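PDB 4B6W: tubulin-specific chaperone from Trypanosoma brucei, which probably binds alpha-tubulin and microtubule plus ends as tubulin-binding cofactor B, a chaperone whose ubiquitin-like domain makes up this chain. Local coordinates for residues 7-16 with 33-41; 21-31 with 61-72. All coordinates share one frame; numbering follows the deposited sequence. Where two conformers were deposited one is given.

In the fold
Both contacts tie helix 27-35 and its flanks to the rest of one ubiquitin-like domain, at places about 17 Å apart between centres and on opposite sides of the chain's centre. Contact 1 secures the C-terminal end of the helix against the hairpin of strands 2-9 and 15-22, mainly through aromatic and aliphatic side chains. Contact 2 holds the N-terminal end against the loop 61-72 and relies far more on backbone hydrogen bonds, with an apolar cluster beneath. Each is partly buried, F38 and L67 lying inside while M14 and E28 sit at the surface. They meet where N33 OD1 and Y21 OH, 2.7 Å apart, probably hydrogen-bond.

Contact 1 (7-16 with 33-41); sequences LTHSASRMRV and NVFTHFATP
F38 and H9 form an offset stack, their ring planes only 17° apart and their centroids 4.9 Å from each other. The two side chains run past one another in opposite directions, which lays H9 CB over the centre of the F38 ring, 3.8 Å from its centroid, and F38 CB over the centre of the imidazole. In the modelled conformer of selenomethionine M14, one of two, SE lies at the edge of the F38 ring, a Met-aromatic placement to be read with caution. L7 CB meets F38 CE2 at 3.8 Å, across the ring from the CD1 and CE1 atoms that M14 approaches, while V16 CG2 lies over a face of the H37 ring, 4.0 Å from its centroid. H9 CG is anti to the backbone N (chi1 -172°), a setting that carries the imidazole along F38 to T40: H9 NE2 donates to T40 OG1 at 3.2 Å, a rather long, bent bond with OG1 27° out of the ring plane. Further out, S12 OG pairs with H9 ND1, so the imidazole is tethered at both nitrogens, and D82 hydrogen-bonds T40 OG1 in turn. H37 NE2 is hydrogen-bonded to K19 NZ. Here the segment following the helix packs on the first beta-hairpin, as expected of the beta-grasp fold of ubiquitin-like domains.

Contact 2 (21-31 with 61-72); sequences YGLAQTIESIK and MANDKQLGYYQC
I27 has CG1 anti to its carbonyl carbon (chi1 -62°) and a second turn at chi2 (-58°), which bring CD1 to SE of selenomethionine M61 at 3.7 Å and also against L67 CD1. L67 takes the other course, with CG anti to the backbone N (chi1 -175°); its CD2 then meets I30 CD1 at 3.8 Å, the two side chains crossing at about a right angle, and also packs on Y21 CB. L23 CD2 packs against C72 CB. Above this cluster the backbones join at the single bridge between T26 and Q66: L67 N donates to Q25 O at 2.9 Å and I27 N to K65 O at 2.8 Å, both almost in line with the carbonyl bond. G68 N reaches a lone pair of L23 O, and E28 N one of N63 O. The extended chain of K31 brings NZ to N63 OD1 at 2.7 Å, in the carbonyl plane; a water links NZ to M61 O, and M45 O is a further acceptor. T26 is the N-cap, its OG1 accepting from S29 N at 3.1 Å. Loop carbonyls thus take up the N-H groups of I27 and E28 in the first helical turn, so the loop complements the N-cap.

Contact 1 (7-16 with 33-41)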
loop_
_atom_site.group_PDB
_atom_site.type_symbol
_atom_site.label_atom_id
_atom_site.label_comp_id
_atom_site.label_asym_id
_atom_site.label_seq_id
_atom_site.Cartn_x
_atom_site.Cartn_y
_atom_site.Cartn_z
ATOM N N LEU A 7 -4.322 3.711 4.396
ATOM C CA LEU A 7 -4.147 3.806 2.958
ATOM C C LEU A 7 -4.517 5.202 2.552
ATOM O O LEU A 7 -5.564 5.733 2.987
ATOM C CB LEU A 7 -5.038 2.835 2.211
ATOM C CG LEU A 7 -4.947 1.343 2.467
ATOM C CD1 LEU A 7 -6.042 0.615 1.661
ATOM C CD2 LEU A 7 -3.576 0.840 2.097
ATOM N N THR A 8 -3.648 5.768 1.716
ATOM C CA THR A 8 -3.864 7.030 1.053
ATOM C C THR A 8 -3.788 6.785 -0.469
ATOM O O THR A 8 -3.354 5.731 -0.908
ATOM C CB THR A 8 -2.817 8.062 1.487
ATOM O OG1 THR A 8 -1.504 7.565 1.169
ATOM C CG2 THR A 8 -2.904 8.331 2.989
ATOM N N HIS A 9 -4.207 7.774 -1.252
ATOM C CA HIS A 9 -4.335 7.619 -2.696
ATOM C C HIS A 9 -3.886 8.878 -3.409
ATOM O O HIS A 9 -4.419 9.922 -3.144
ATOM C CB HIS A 9 -5.806 7.335 -3.050
ATOM C CG HIS A 9 -6.007 6.970 -4.488
ATOM N ND1 HIS A 9 -6.954 7.579 -5.289
ATOM C CD2 HIS A 9 -5.369 6.069 -5.276
ATOM C CE1 HIS A 9 -6.885 7.061 -6.506
ATOM N NE2 HIS A 9 -5.919 6.157 -6.528
ATOM N N SER A 10 -2.951 8.761 -4.347
ATOM C CA SER A 10 -2.376 9.923 -5.048
ATOM C C SER A 10 -3.352 10.750 -5.892
ATOM O O SER A 10 -3.022 11.881 -6.268
ATOM C CB SER A 10 -1.203 9.497 -5.943
ATOM O OG SER A 10 -1.625 8.841 -7.123
ATOM N N ALA A 11 -4.530 10.195 -6.194
ATOM C CA ALA A 11 -5.497 10.819 -7.085
ATOM C C ALA A 11 -6.802 11.097 -6.391
ATOM O O ALA A 11 -7.788 11.347 -7.052
ATOM C CB ALA A 11 -5.744 9.934 -8.271
ATOM N N SER A 12 -6.840 11.083 -5.065
ATOM C CA SER A 12 -8.078 11.439 -4.370
ATOM C C SER A 12 -7.832 11.939 -2.966
ATOM O O SER A 12 -6.718 11.878 -2.433
ATOM C CB SER A 12 -9.076 10.246 -4.341
ATOM O OG SER A 12 -8.803 9.291 -3.328
ATOM N N ARG A 13 -8.902 12.427 -2.362
ATOM C CA ARG A 13 -8.842 12.773 -0.955
ATOM C C ARG A 13 -9.182 11.579 -0.014
ATOM O O ARG A 13 -8.993 11.683 1.198
ATOM C CB ARG A 13 -9.714 14.011 -0.663
ATOM C CG ARG A 13 -11.172 13.817 -0.985
ATOM C CD ARG A 13 -11.976 15.054 -0.679
ATOM N NE ARG A 13 -12.008 15.990 -1.793
ATOM C CZ ARG A 13 -12.652 17.152 -1.750
ATOM N NH1 ARG A 13 -13.286 17.518 -0.646
ATOM N NH2 ARG A 13 -12.656 17.960 -2.806
HETATM N N MSE A 14 -9.621 10.479 -0.642
HETATM C CA MSE A 14 -9.969 9.232 0.031
HETATM C C MSE A 14 -8.761 8.721 0.829
HETATM O O MSE A 14 -7.632 8.701 0.357
HETATM C CB MSE A 14 -10.422 8.126 -0.962
HETATM C CG MSE A 14 -11.592 8.445 -1.931
HETATM SE SE MSE A 14 -12.147 6.909 -3.091
HETATM C CE MSE A 14 -10.754 7.018 -4.486
ATOM N N ARG A 15 -9.077 8.438 2.454
ATOM C CA ARG A 15 -8.085 7.763 3.241
ATOM C C ARG A 15 -8.785 6.579 3.869
ATOM O O ARG A 15 -9.939 6.694 4.279
ATOM C CB ARG A 15 -7.592 8.739 4.287
ATOM C CG ARG A 15 -6.633 8.163 5.277
ATOM C CD ARG A 15 -5.996 9.271 6.110
ATOM N NE ARG A 15 -5.517 8.725 7.369
ATOM C CZ ARG A 15 -6.249 8.609 8.467
ATOM N NH1 ARG A 15 -7.510 9.035 8.494
ATOM N NH2 ARG A 15 -5.705 8.077 9.554
ATOM N N VAL A 16 -8.121 5.435 3.928
ATOM C CA VAL A 16 -8.634 4.309 4.726
ATOM C C VAL A 16 -7.796 4.215 6.021
ATOM O O VAL A 16 -6.622 3.879 5.982
ATOM C CB VAL A 16 -8.595 2.989 3.943
ATOM C CG1 VAL A 16 -9.195 1.830 4.779
ATOM C CG2 VAL A 16 -9.314 3.150 2.598
ATOM N N ASN A 33 -6.820 -6.173 -2.703
ATOM C CA ASN A 33 -7.602 -5.640 -1.601
ATOM C C ASN A 33 -7.776 -4.131 -1.639
ATOM O O ASN A 33 -8.877 -3.626 -1.443
ATOM C CB ASN A 33 -6.969 -6.012 -0.274
ATOM C CG ASN A 33 -7.821 -5.613 0.867
ATOM O OD1 ASN A 33 -7.508 -4.653 1.588
ATOM N ND2 ASN A 33 -8.951 -6.290 1.011
ATOM N N VAL A 34 -6.691 -3.433 -1.931
ATOM C CA VAL A 34 -6.694 -1.976 -2.113
ATOM C C VAL A 34 -7.716 -1.526 -3.165
ATOM O O VAL A 34 -8.363 -0.498 -3.005
ATOM C CB VAL A 34 -5.279 -1.441 -2.439
ATOM C CG1 VAL A 34 -5.328 0.032 -2.795
ATOM C CG2 VAL A 34 -4.370 -1.631 -1.246
ATOM N N PHE A 35 -7.881 -2.323 -4.221
ATOM C CA PHE A 35 -8.878 -2.050 -5.274
ATOM C C PHE A 35 -10.297 -1.929 -4.726
ATOM O O PHE A 35 -11.103 -1.174 -5.255
ATOM C CB PHE A 35 -8.826 -3.151 -6.342
ATOM C CG PHE A 35 -9.843 -2.989 -7.447
ATOM C CD1 PHE A 35 -11.139 -3.489 -7.299
ATOM C CD2 PHE A 35 -9.502 -2.354 -8.624
ATOM C CE1 PHE A 35 -12.100 -3.353 -8.319
ATOM C CE2 PHE A 35 -10.443 -2.212 -9.666
ATOM C CZ PHE A 35 -11.752 -2.720 -9.510
ATOM N N THR A 36 -10.595 -2.668 -3.660
ATOM C CA THR A 36 -11.927 -2.589 -3.013
ATOM C C THR A 36 -12.222 -1.170 -2.436
ATOM O O THR A 36 -13.373 -0.779 -2.308
ATOM C CB THR A 36 -12.157 -3.732 -1.955
ATOM O OG1 THR A 36 -11.367 -3.528 -0.792
ATOM C CG2 THR A 36 -11.775 -5.082 -2.538
ATOM N N HIS A 37 -11.179 -0.399 -2.148
ATOM C CA HIS A 37 -11.337 0.965 -1.635
ATOM C C HIS A 37 -11.163 2.065 -2.685
ATOM O O HIS A 37 -11.928 3.002 -2.705
ATOM C CB HIS A 37 -10.343 1.221 -0.485
ATOM C CG HIS A 37 -10.483 0.262 0.660
ATOM N ND1 HIS A 37 -11.538 0.309 1.546
ATOM C CD2 HIS A 37 -9.714 -0.783 1.044
ATOM C CE1 HIS A 37 -11.395 -0.654 2.440
ATOM N NE2 HIS A 37 -10.293 -1.329 2.160
ATOM N N PHE A 38 -10.150 1.965 -3.533
ATOM C CA PHE A 38 -9.852 3.055 -4.464
ATOM C C PHE A 38 -10.217 2.791 -5.933
ATOM O O PHE A 38 -10.609 3.735 -6.655
ATOM C CB PHE A 38 -8.405 3.518 -4.302
ATOM C CG PHE A 38 -8.093 4.018 -2.909
ATOM C CD1 PHE A 38 -8.994 4.812 -2.204
ATOM C CD2 PHE A 38 -6.923 3.701 -2.301
ATOM C CE1 PHE A 38 -8.697 5.259 -0.886
ATOM C CE2 PHE A 38 -6.644 4.165 -1.015
ATOM C CZ PHE A 38 -7.546 4.947 -0.324
ATOM N N ALA A 39 -10.138 1.538 -6.365
ATOM C CA ALA A 39 -10.679 1.138 -7.673
ATOM C C ALA A 39 -9.824 1.620 -8.842
ATOM O O ALA A 39 -10.344 1.816 -9.922
ATOM C CB ALA A 39 -12.166 1.603 -7.849
ATOM N N THR A 40 -8.528 1.837 -8.589
ATOM C CA THR A 40 -7.496 1.881 -9.633
ATOM C C THR A 40 -7.240 0.429 -9.978
ATOM O O THR A 40 -7.054 -0.367 -9.059
ATOM C CB THR A 40 -6.131 2.457 -9.107
ATOM O OG1 THR A 40 -6.324 3.757 -8.548
ATOM C CG2 THR A 40 -5.087 2.559 -10.249
ATOM N N PRO A 41 -7.216 0.070 -11.279
ATOM C CA PRO A 41 -6.737 -1.285 -11.570
ATOM C C PRO A 41 -5.329 -1.509 -10.990
ATOM O O PRO A 41 -4.484 -0.644 -11.099
ATOM C CB PRO A 41 -6.703 -1.348 -13.099
ATOM C CG PRO A 41 -7.554 -0.225 -13.566
ATOM C CD PRO A 41 -7.497 0.837 -12.505
#

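Contact 2 (21-31 with 61-72)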
loop_
_atom_site.group_PDB
_atom_site.type_symbol
_atom_site.label_atom_id
_atom_site.label_comp_id
_atom_site.label_asym_id
_atom_site.label_seq_id
_atom_site.Cartn_x
_atom_site.Cartn_y
_atom_site.Cartn_z
ATOM N N TYR A 21 -3.026 -6.216 7.325
ATOM C CA TYR A 21 -2.402 -7.158 6.374
ATOM C C TYR A 21 -1.414 -8.094 7.064
ATOM O O TYR A 21 -0.737 -7.717 8.026
ATOM C CB TYR A 21 -1.664 -6.385 5.307
ATOM C CG TYR A 21 -2.601 -5.565 4.452
ATOM C CD1 TYR A 21 -3.533 -6.187 3.601
ATOM C CD2 TYR A 21 -2.585 -4.182 4.502
ATOM C CE1 TYR A 21 -4.397 -5.443 2.801
ATOM C CE2 TYR A 21 -3.445 -3.435 3.708
ATOM C CZ TYR A 21 -4.347 -4.054 2.863
ATOM O OH TYR A 21 -5.204 -3.279 2.083
ATOM N N GLY A 22 -1.335 -9.311 6.550
ATOM C CA GLY A 22 -0.239 -10.213 6.916
ATOM C C GLY A 22 1.055 -9.729 6.281
ATOM O O GLY A 22 1.075 -9.339 5.139
ATOM N N LEU A 23 2.146 -9.741 7.020
ATOM C CA LEU A 23 3.459 -9.413 6.443
ATOM C C LEU A 23 3.891 -10.466 5.425
ATOM O O LEU A 23 4.687 -10.200 4.566
ATOM C CB LEU A 23 4.507 -9.311 7.554
ATOM C CG LEU A 23 4.356 -8.167 8.556
ATOM C CD1 LEU A 23 5.435 -8.283 9.673
ATOM C CD2 LEU A 23 4.462 -6.861 7.830
ATOM N N ALA A 24 3.357 -11.672 5.544
ATOM C CA ALA A 24 3.587 -12.719 4.558
ATOM C C ALA A 24 2.853 -12.468 3.222
ATOM O O ALA A 24 3.153 -13.124 2.240
ATOM C CB ALA A 24 3.219 -14.110 5.150
ATOM N N GLN A 25 1.904 -11.533 3.180
ATOM C CA GLN A 25 1.182 -11.236 1.947
ATOM C C GLN A 25 2.070 -10.620 0.884
ATOM O O GLN A 25 2.876 -9.724 1.141
ATOM C CB GLN A 25 0.029 -10.264 2.206
ATOM C CG GLN A 25 -1.098 -10.817 3.083
ATOM C CD GLN A 25 -2.363 -9.963 3.004
ATOM O OE1 GLN A 25 -3.033 -9.712 4.016
ATOM N NE2 GLN A 25 -2.696 -9.523 1.811
ATOM N N THR A 26 1.894 -11.078 -0.341
ATOM C CA THR A 26 2.606 -10.495 -1.467
ATOM C C THR A 26 2.021 -9.122 -1.696
ATOM O O THR A 26 0.830 -8.905 -1.441
ATOM C CB THR A 26 2.388 -11.313 -2.730
ATOM O OG1 THR A 26 0.974 -11.332 -3.004
ATOM C CG2 THR A 26 2.952 -12.750 -2.570
ATOM N N ILE A 27 2.838 -8.199 -2.180
ATOM C CA ILE A 27 2.327 -6.883 -2.559
ATOM C C ILE A 27 1.218 -6.978 -3.594
ATOM O O ILE A 27 0.309 -6.172 -3.594
ATOM C CB ILE A 27 3.449 -5.952 -3.089
ATOM C CG1 ILE A 27 4.482 -5.712 -1.971
ATOM C CG2 ILE A 27 2.852 -4.666 -3.619
ATOM C CD1 ILE A 27 3.891 -5.107 -0.695
ATOM N N GLU A 28 1.271 -7.972 -4.464
ATOM C CA GLU A 28 0.195 -8.153 -5.454
ATOM C C GLU A 28 -1.166 -8.438 -4.822
ATOM O O GLU A 28 -2.204 -7.992 -5.332
ATOM C CB GLU A 28 0.521 -9.340 -6.342
ATOM C CG GLU A 28 -0.517 -9.665 -7.385
ATOM C CD GLU A 28 -0.091 -10.853 -8.233
ATOM O OE1 GLU A 28 1.130 -10.935 -8.541
ATOM O OE2 GLU A 28 -0.963 -11.705 -8.565
ATOM N N SER A 29 -1.164 -9.247 -3.764
ATOM C CA SER A 29 -2.412 -9.604 -3.090
ATOM C C SER A 29 -2.959 -8.354 -2.405
ATOM O O SER A 29 -4.161 -8.135 -2.397
ATOM C CB SER A 29 -2.187 -10.732 -2.082
ATOM O OG SER A 29 -1.469 -10.282 -0.946
ATOM N N ILE A 30 -2.059 -7.510 -1.886
ATOM C CA ILE A 30 -2.449 -6.271 -1.198
ATOM C C ILE A 30 -3.115 -5.285 -2.161
ATOM O O ILE A 30 -4.132 -4.677 -1.813
ATOM C CB ILE A 30 -1.244 -5.601 -0.487
ATOM C CG1 ILE A 30 -0.768 -6.468 0.676
ATOM C CG2 ILE A 30 -1.578 -4.186 0.008
ATOM C CD1 ILE A 30 0.581 -6.040 1.199
ATOM N N LYS A 31 -2.566 -5.155 -3.363
ATOM C CA LYS A 31 -3.160 -4.300 -4.401
ATOM C C LYS A 31 -4.603 -4.719 -4.756
ATOM O O LYS A 31 -5.445 -3.875 -5.108
ATOM C CB LYS A 31 -2.306 -4.335 -5.671
ATOM C CG LYS A 31 -0.952 -3.648 -5.553
ATOM C CD LYS A 31 -0.184 -3.577 -6.888
ATOM C CE LYS A 31 1.216 -2.948 -6.664
ATOM N NZ LYS A 31 2.016 -2.719 -7.933
HETATM N N MSE A 61 6.849 -0.760 -4.090
HETATM C CA MSE A 61 7.087 -2.156 -3.695
HETATM C C MSE A 61 6.750 -3.140 -4.822
HETATM O O MSE A 61 5.734 -3.008 -5.505
HETATM C CB MSE A 61 6.311 -2.496 -2.428
HETATM C CG MSE A 61 6.689 -1.622 -1.233
HETATM SE SE MSE A 61 5.727 -2.061 0.439
HETATM C CE MSE A 61 3.992 -1.165 0.064
ATOM N N ALA A 62 7.617 -4.129 -4.985
ATOM C CA ALA A 62 7.547 -5.079 -6.082
ATOM C C ALA A 62 6.423 -6.069 -5.818
ATOM O O ALA A 62 6.338 -6.630 -4.720
ATOM C CB ALA A 62 8.929 -5.825 -6.254
ATOM N N ASN A 63 5.568 -6.276 -6.827
ATOM C CA ASN A 63 4.440 -7.197 -6.728
ATOM C C ASN A 63 4.754 -8.590 -6.195
ATOM O O ASN A 63 3.922 -9.171 -5.519
ATOM C CB ASN A 63 3.776 -7.373 -8.090
ATOM C CG ASN A 63 2.990 -6.180 -8.503
ATOM O OD1 ASN A 63 2.759 -5.294 -7.706
ATOM N ND2 ASN A 63 2.567 -6.144 -9.758
ATOM N N ASP A 64 5.923 -9.136 -6.529
ATOM C CA ASP A 64 6.271 -10.512 -6.129
ATOM C C ASP A 64 6.888 -10.639 -4.741
ATOM O O ASP A 64 7.144 -11.757 -4.292
ATOM C CB ASP A 64 7.172 -11.202 -7.176
ATOM C CG ASP A 64 8.607 -10.659 -7.209
ATOM O OD1 ASP A 64 8.830 -9.442 -6.981
ATOM O OD2 ASP A 64 9.524 -11.471 -7.513
ATOM N N LYS A 65 7.136 -9.516 -4.077
ATOM C CA LYS A 65 7.688 -9.515 -2.737
ATOM C C LYS A 65 6.575 -9.417 -1.693
ATOM O O LYS A 65 5.476 -8.978 -1.966
ATOM C CB LYS A 65 8.642 -8.322 -2.541
ATOM C CG LYS A 65 9.911 -8.355 -3.350
ATOM C CD LYS A 65 10.759 -9.502 -2.928
ATOM C CE LYS A 65 12.180 -9.378 -3.430
ATOM N NZ LYS A 65 12.839 -10.732 -3.341
ATOM N N GLN A 66 6.913 -9.783 -0.474
ATOM C CA GLN A 66 5.989 -9.777 0.620
ATOM C C GLN A 66 6.124 -8.473 1.359
ATOM O O GLN A 66 7.176 -7.838 1.323
ATOM C CB GLN A 66 6.291 -10.940 1.553
ATOM C CG GLN A 66 5.912 -12.281 0.948
ATOM C CD GLN A 66 6.560 -13.436 1.680
ATOM O OE1 GLN A 66 7.758 -13.395 1.961
ATOM N NE2 GLN A 66 5.780 -14.474 1.986
ATOM N N LEU A 67 5.068 -8.077 2.041
ATOM C CA LEU A 67 5.083 -6.808 2.773
ATOM C C LEU A 67 6.217 -6.756 3.838
ATOM O O LEU A 67 6.844 -5.711 4.054
ATOM C CB LEU A 67 3.695 -6.554 3.373
ATOM C CG LEU A 67 3.408 -5.238 4.097
ATOM C CD1 LEU A 67 3.639 -4.008 3.192
ATOM C CD2 LEU A 67 1.973 -5.248 4.649
ATOM N N GLY A 68 6.476 -7.880 4.483
ATOM C CA GLY A 68 7.519 -7.973 5.500
ATOM C C GLY A 68 8.951 -7.827 5.003
ATOM O O GLY A 68 9.852 -7.508 5.797
ATOM N N TYR A 69 9.146 -8.031 3.691
ATOM C CA TYR A 69 10.412 -7.762 3.019
ATOM C C TYR A 69 10.772 -6.305 3.209
ATOM O O TYR A 69 11.910 -5.965 3.416
ATOM C CB TYR A 69 10.289 -8.067 1.526
ATOM C CG TYR A 69 11.565 -7.857 0.733
ATOM C CD1 TYR A 69 12.598 -8.774 0.809
ATOM C CD2 TYR A 69 11.726 -6.758 -0.085
ATOM C CE1 TYR A 69 13.749 -8.609 0.102
ATOM C CE2 TYR A 69 12.904 -6.567 -0.809
ATOM C CZ TYR A 69 13.907 -7.509 -0.710
ATOM O OH TYR A 69 15.087 -7.369 -1.412
ATOM N N TYR A 70 9.767 -5.446 3.160
ATOM C CA TYR A 70 9.965 -4.002 3.277
ATOM C C TYR A 70 9.973 -3.470 4.717
ATOM O O TYR A 70 10.004 -2.262 4.935
ATOM C CB TYR A 70 8.921 -3.294 2.408
ATOM C CG TYR A 70 9.138 -3.613 0.948
ATOM C CD1 TYR A 70 10.229 -3.093 0.278
ATOM C CD2 TYR A 70 8.286 -4.461 0.256
ATOM C CE1 TYR A 70 10.476 -3.406 -1.051
ATOM C CE2 TYR A 70 8.501 -4.754 -1.061
ATOM C CZ TYR A 70 9.604 -4.227 -1.714
ATOM O OH TYR A 70 9.859 -4.503 -3.030
ATOM N N GLN A 71 9.986 -4.380 5.688
ATOM C CA GLN A 71 10.091 -4.031 7.108
ATOM C C GLN A 71 8.914 -3.144 7.541
ATOM O O GLN A 71 9.054 -2.265 8.385
ATOM C CB GLN A 71 11.458 -3.387 7.424
ATOM C CG GLN A 71 12.661 -4.239 7.030
ATOM C CD GLN A 71 14.016 -3.535 7.218
ATOM O OE1 GLN A 71 14.370 -2.551 6.493
ATOM N NE2 GLN A 71 14.812 -4.065 8.166
ATOM N N CYS A 72 7.738 -3.416 6.983
ATOM C CA CYS A 72 6.531 -2.708 7.387
ATOM C C CYS A 72 6.174 -2.945 8.867
ATOM O O CYS A 72 6.369 -4.045 9.396
ATOM C CB CYS A 72 5.381 -3.084 6.488
ATOM S SG CYS A 72 3.917 -2.088 6.739
HETATM O O HOH W 1 4.225 -1.148 -6.434
#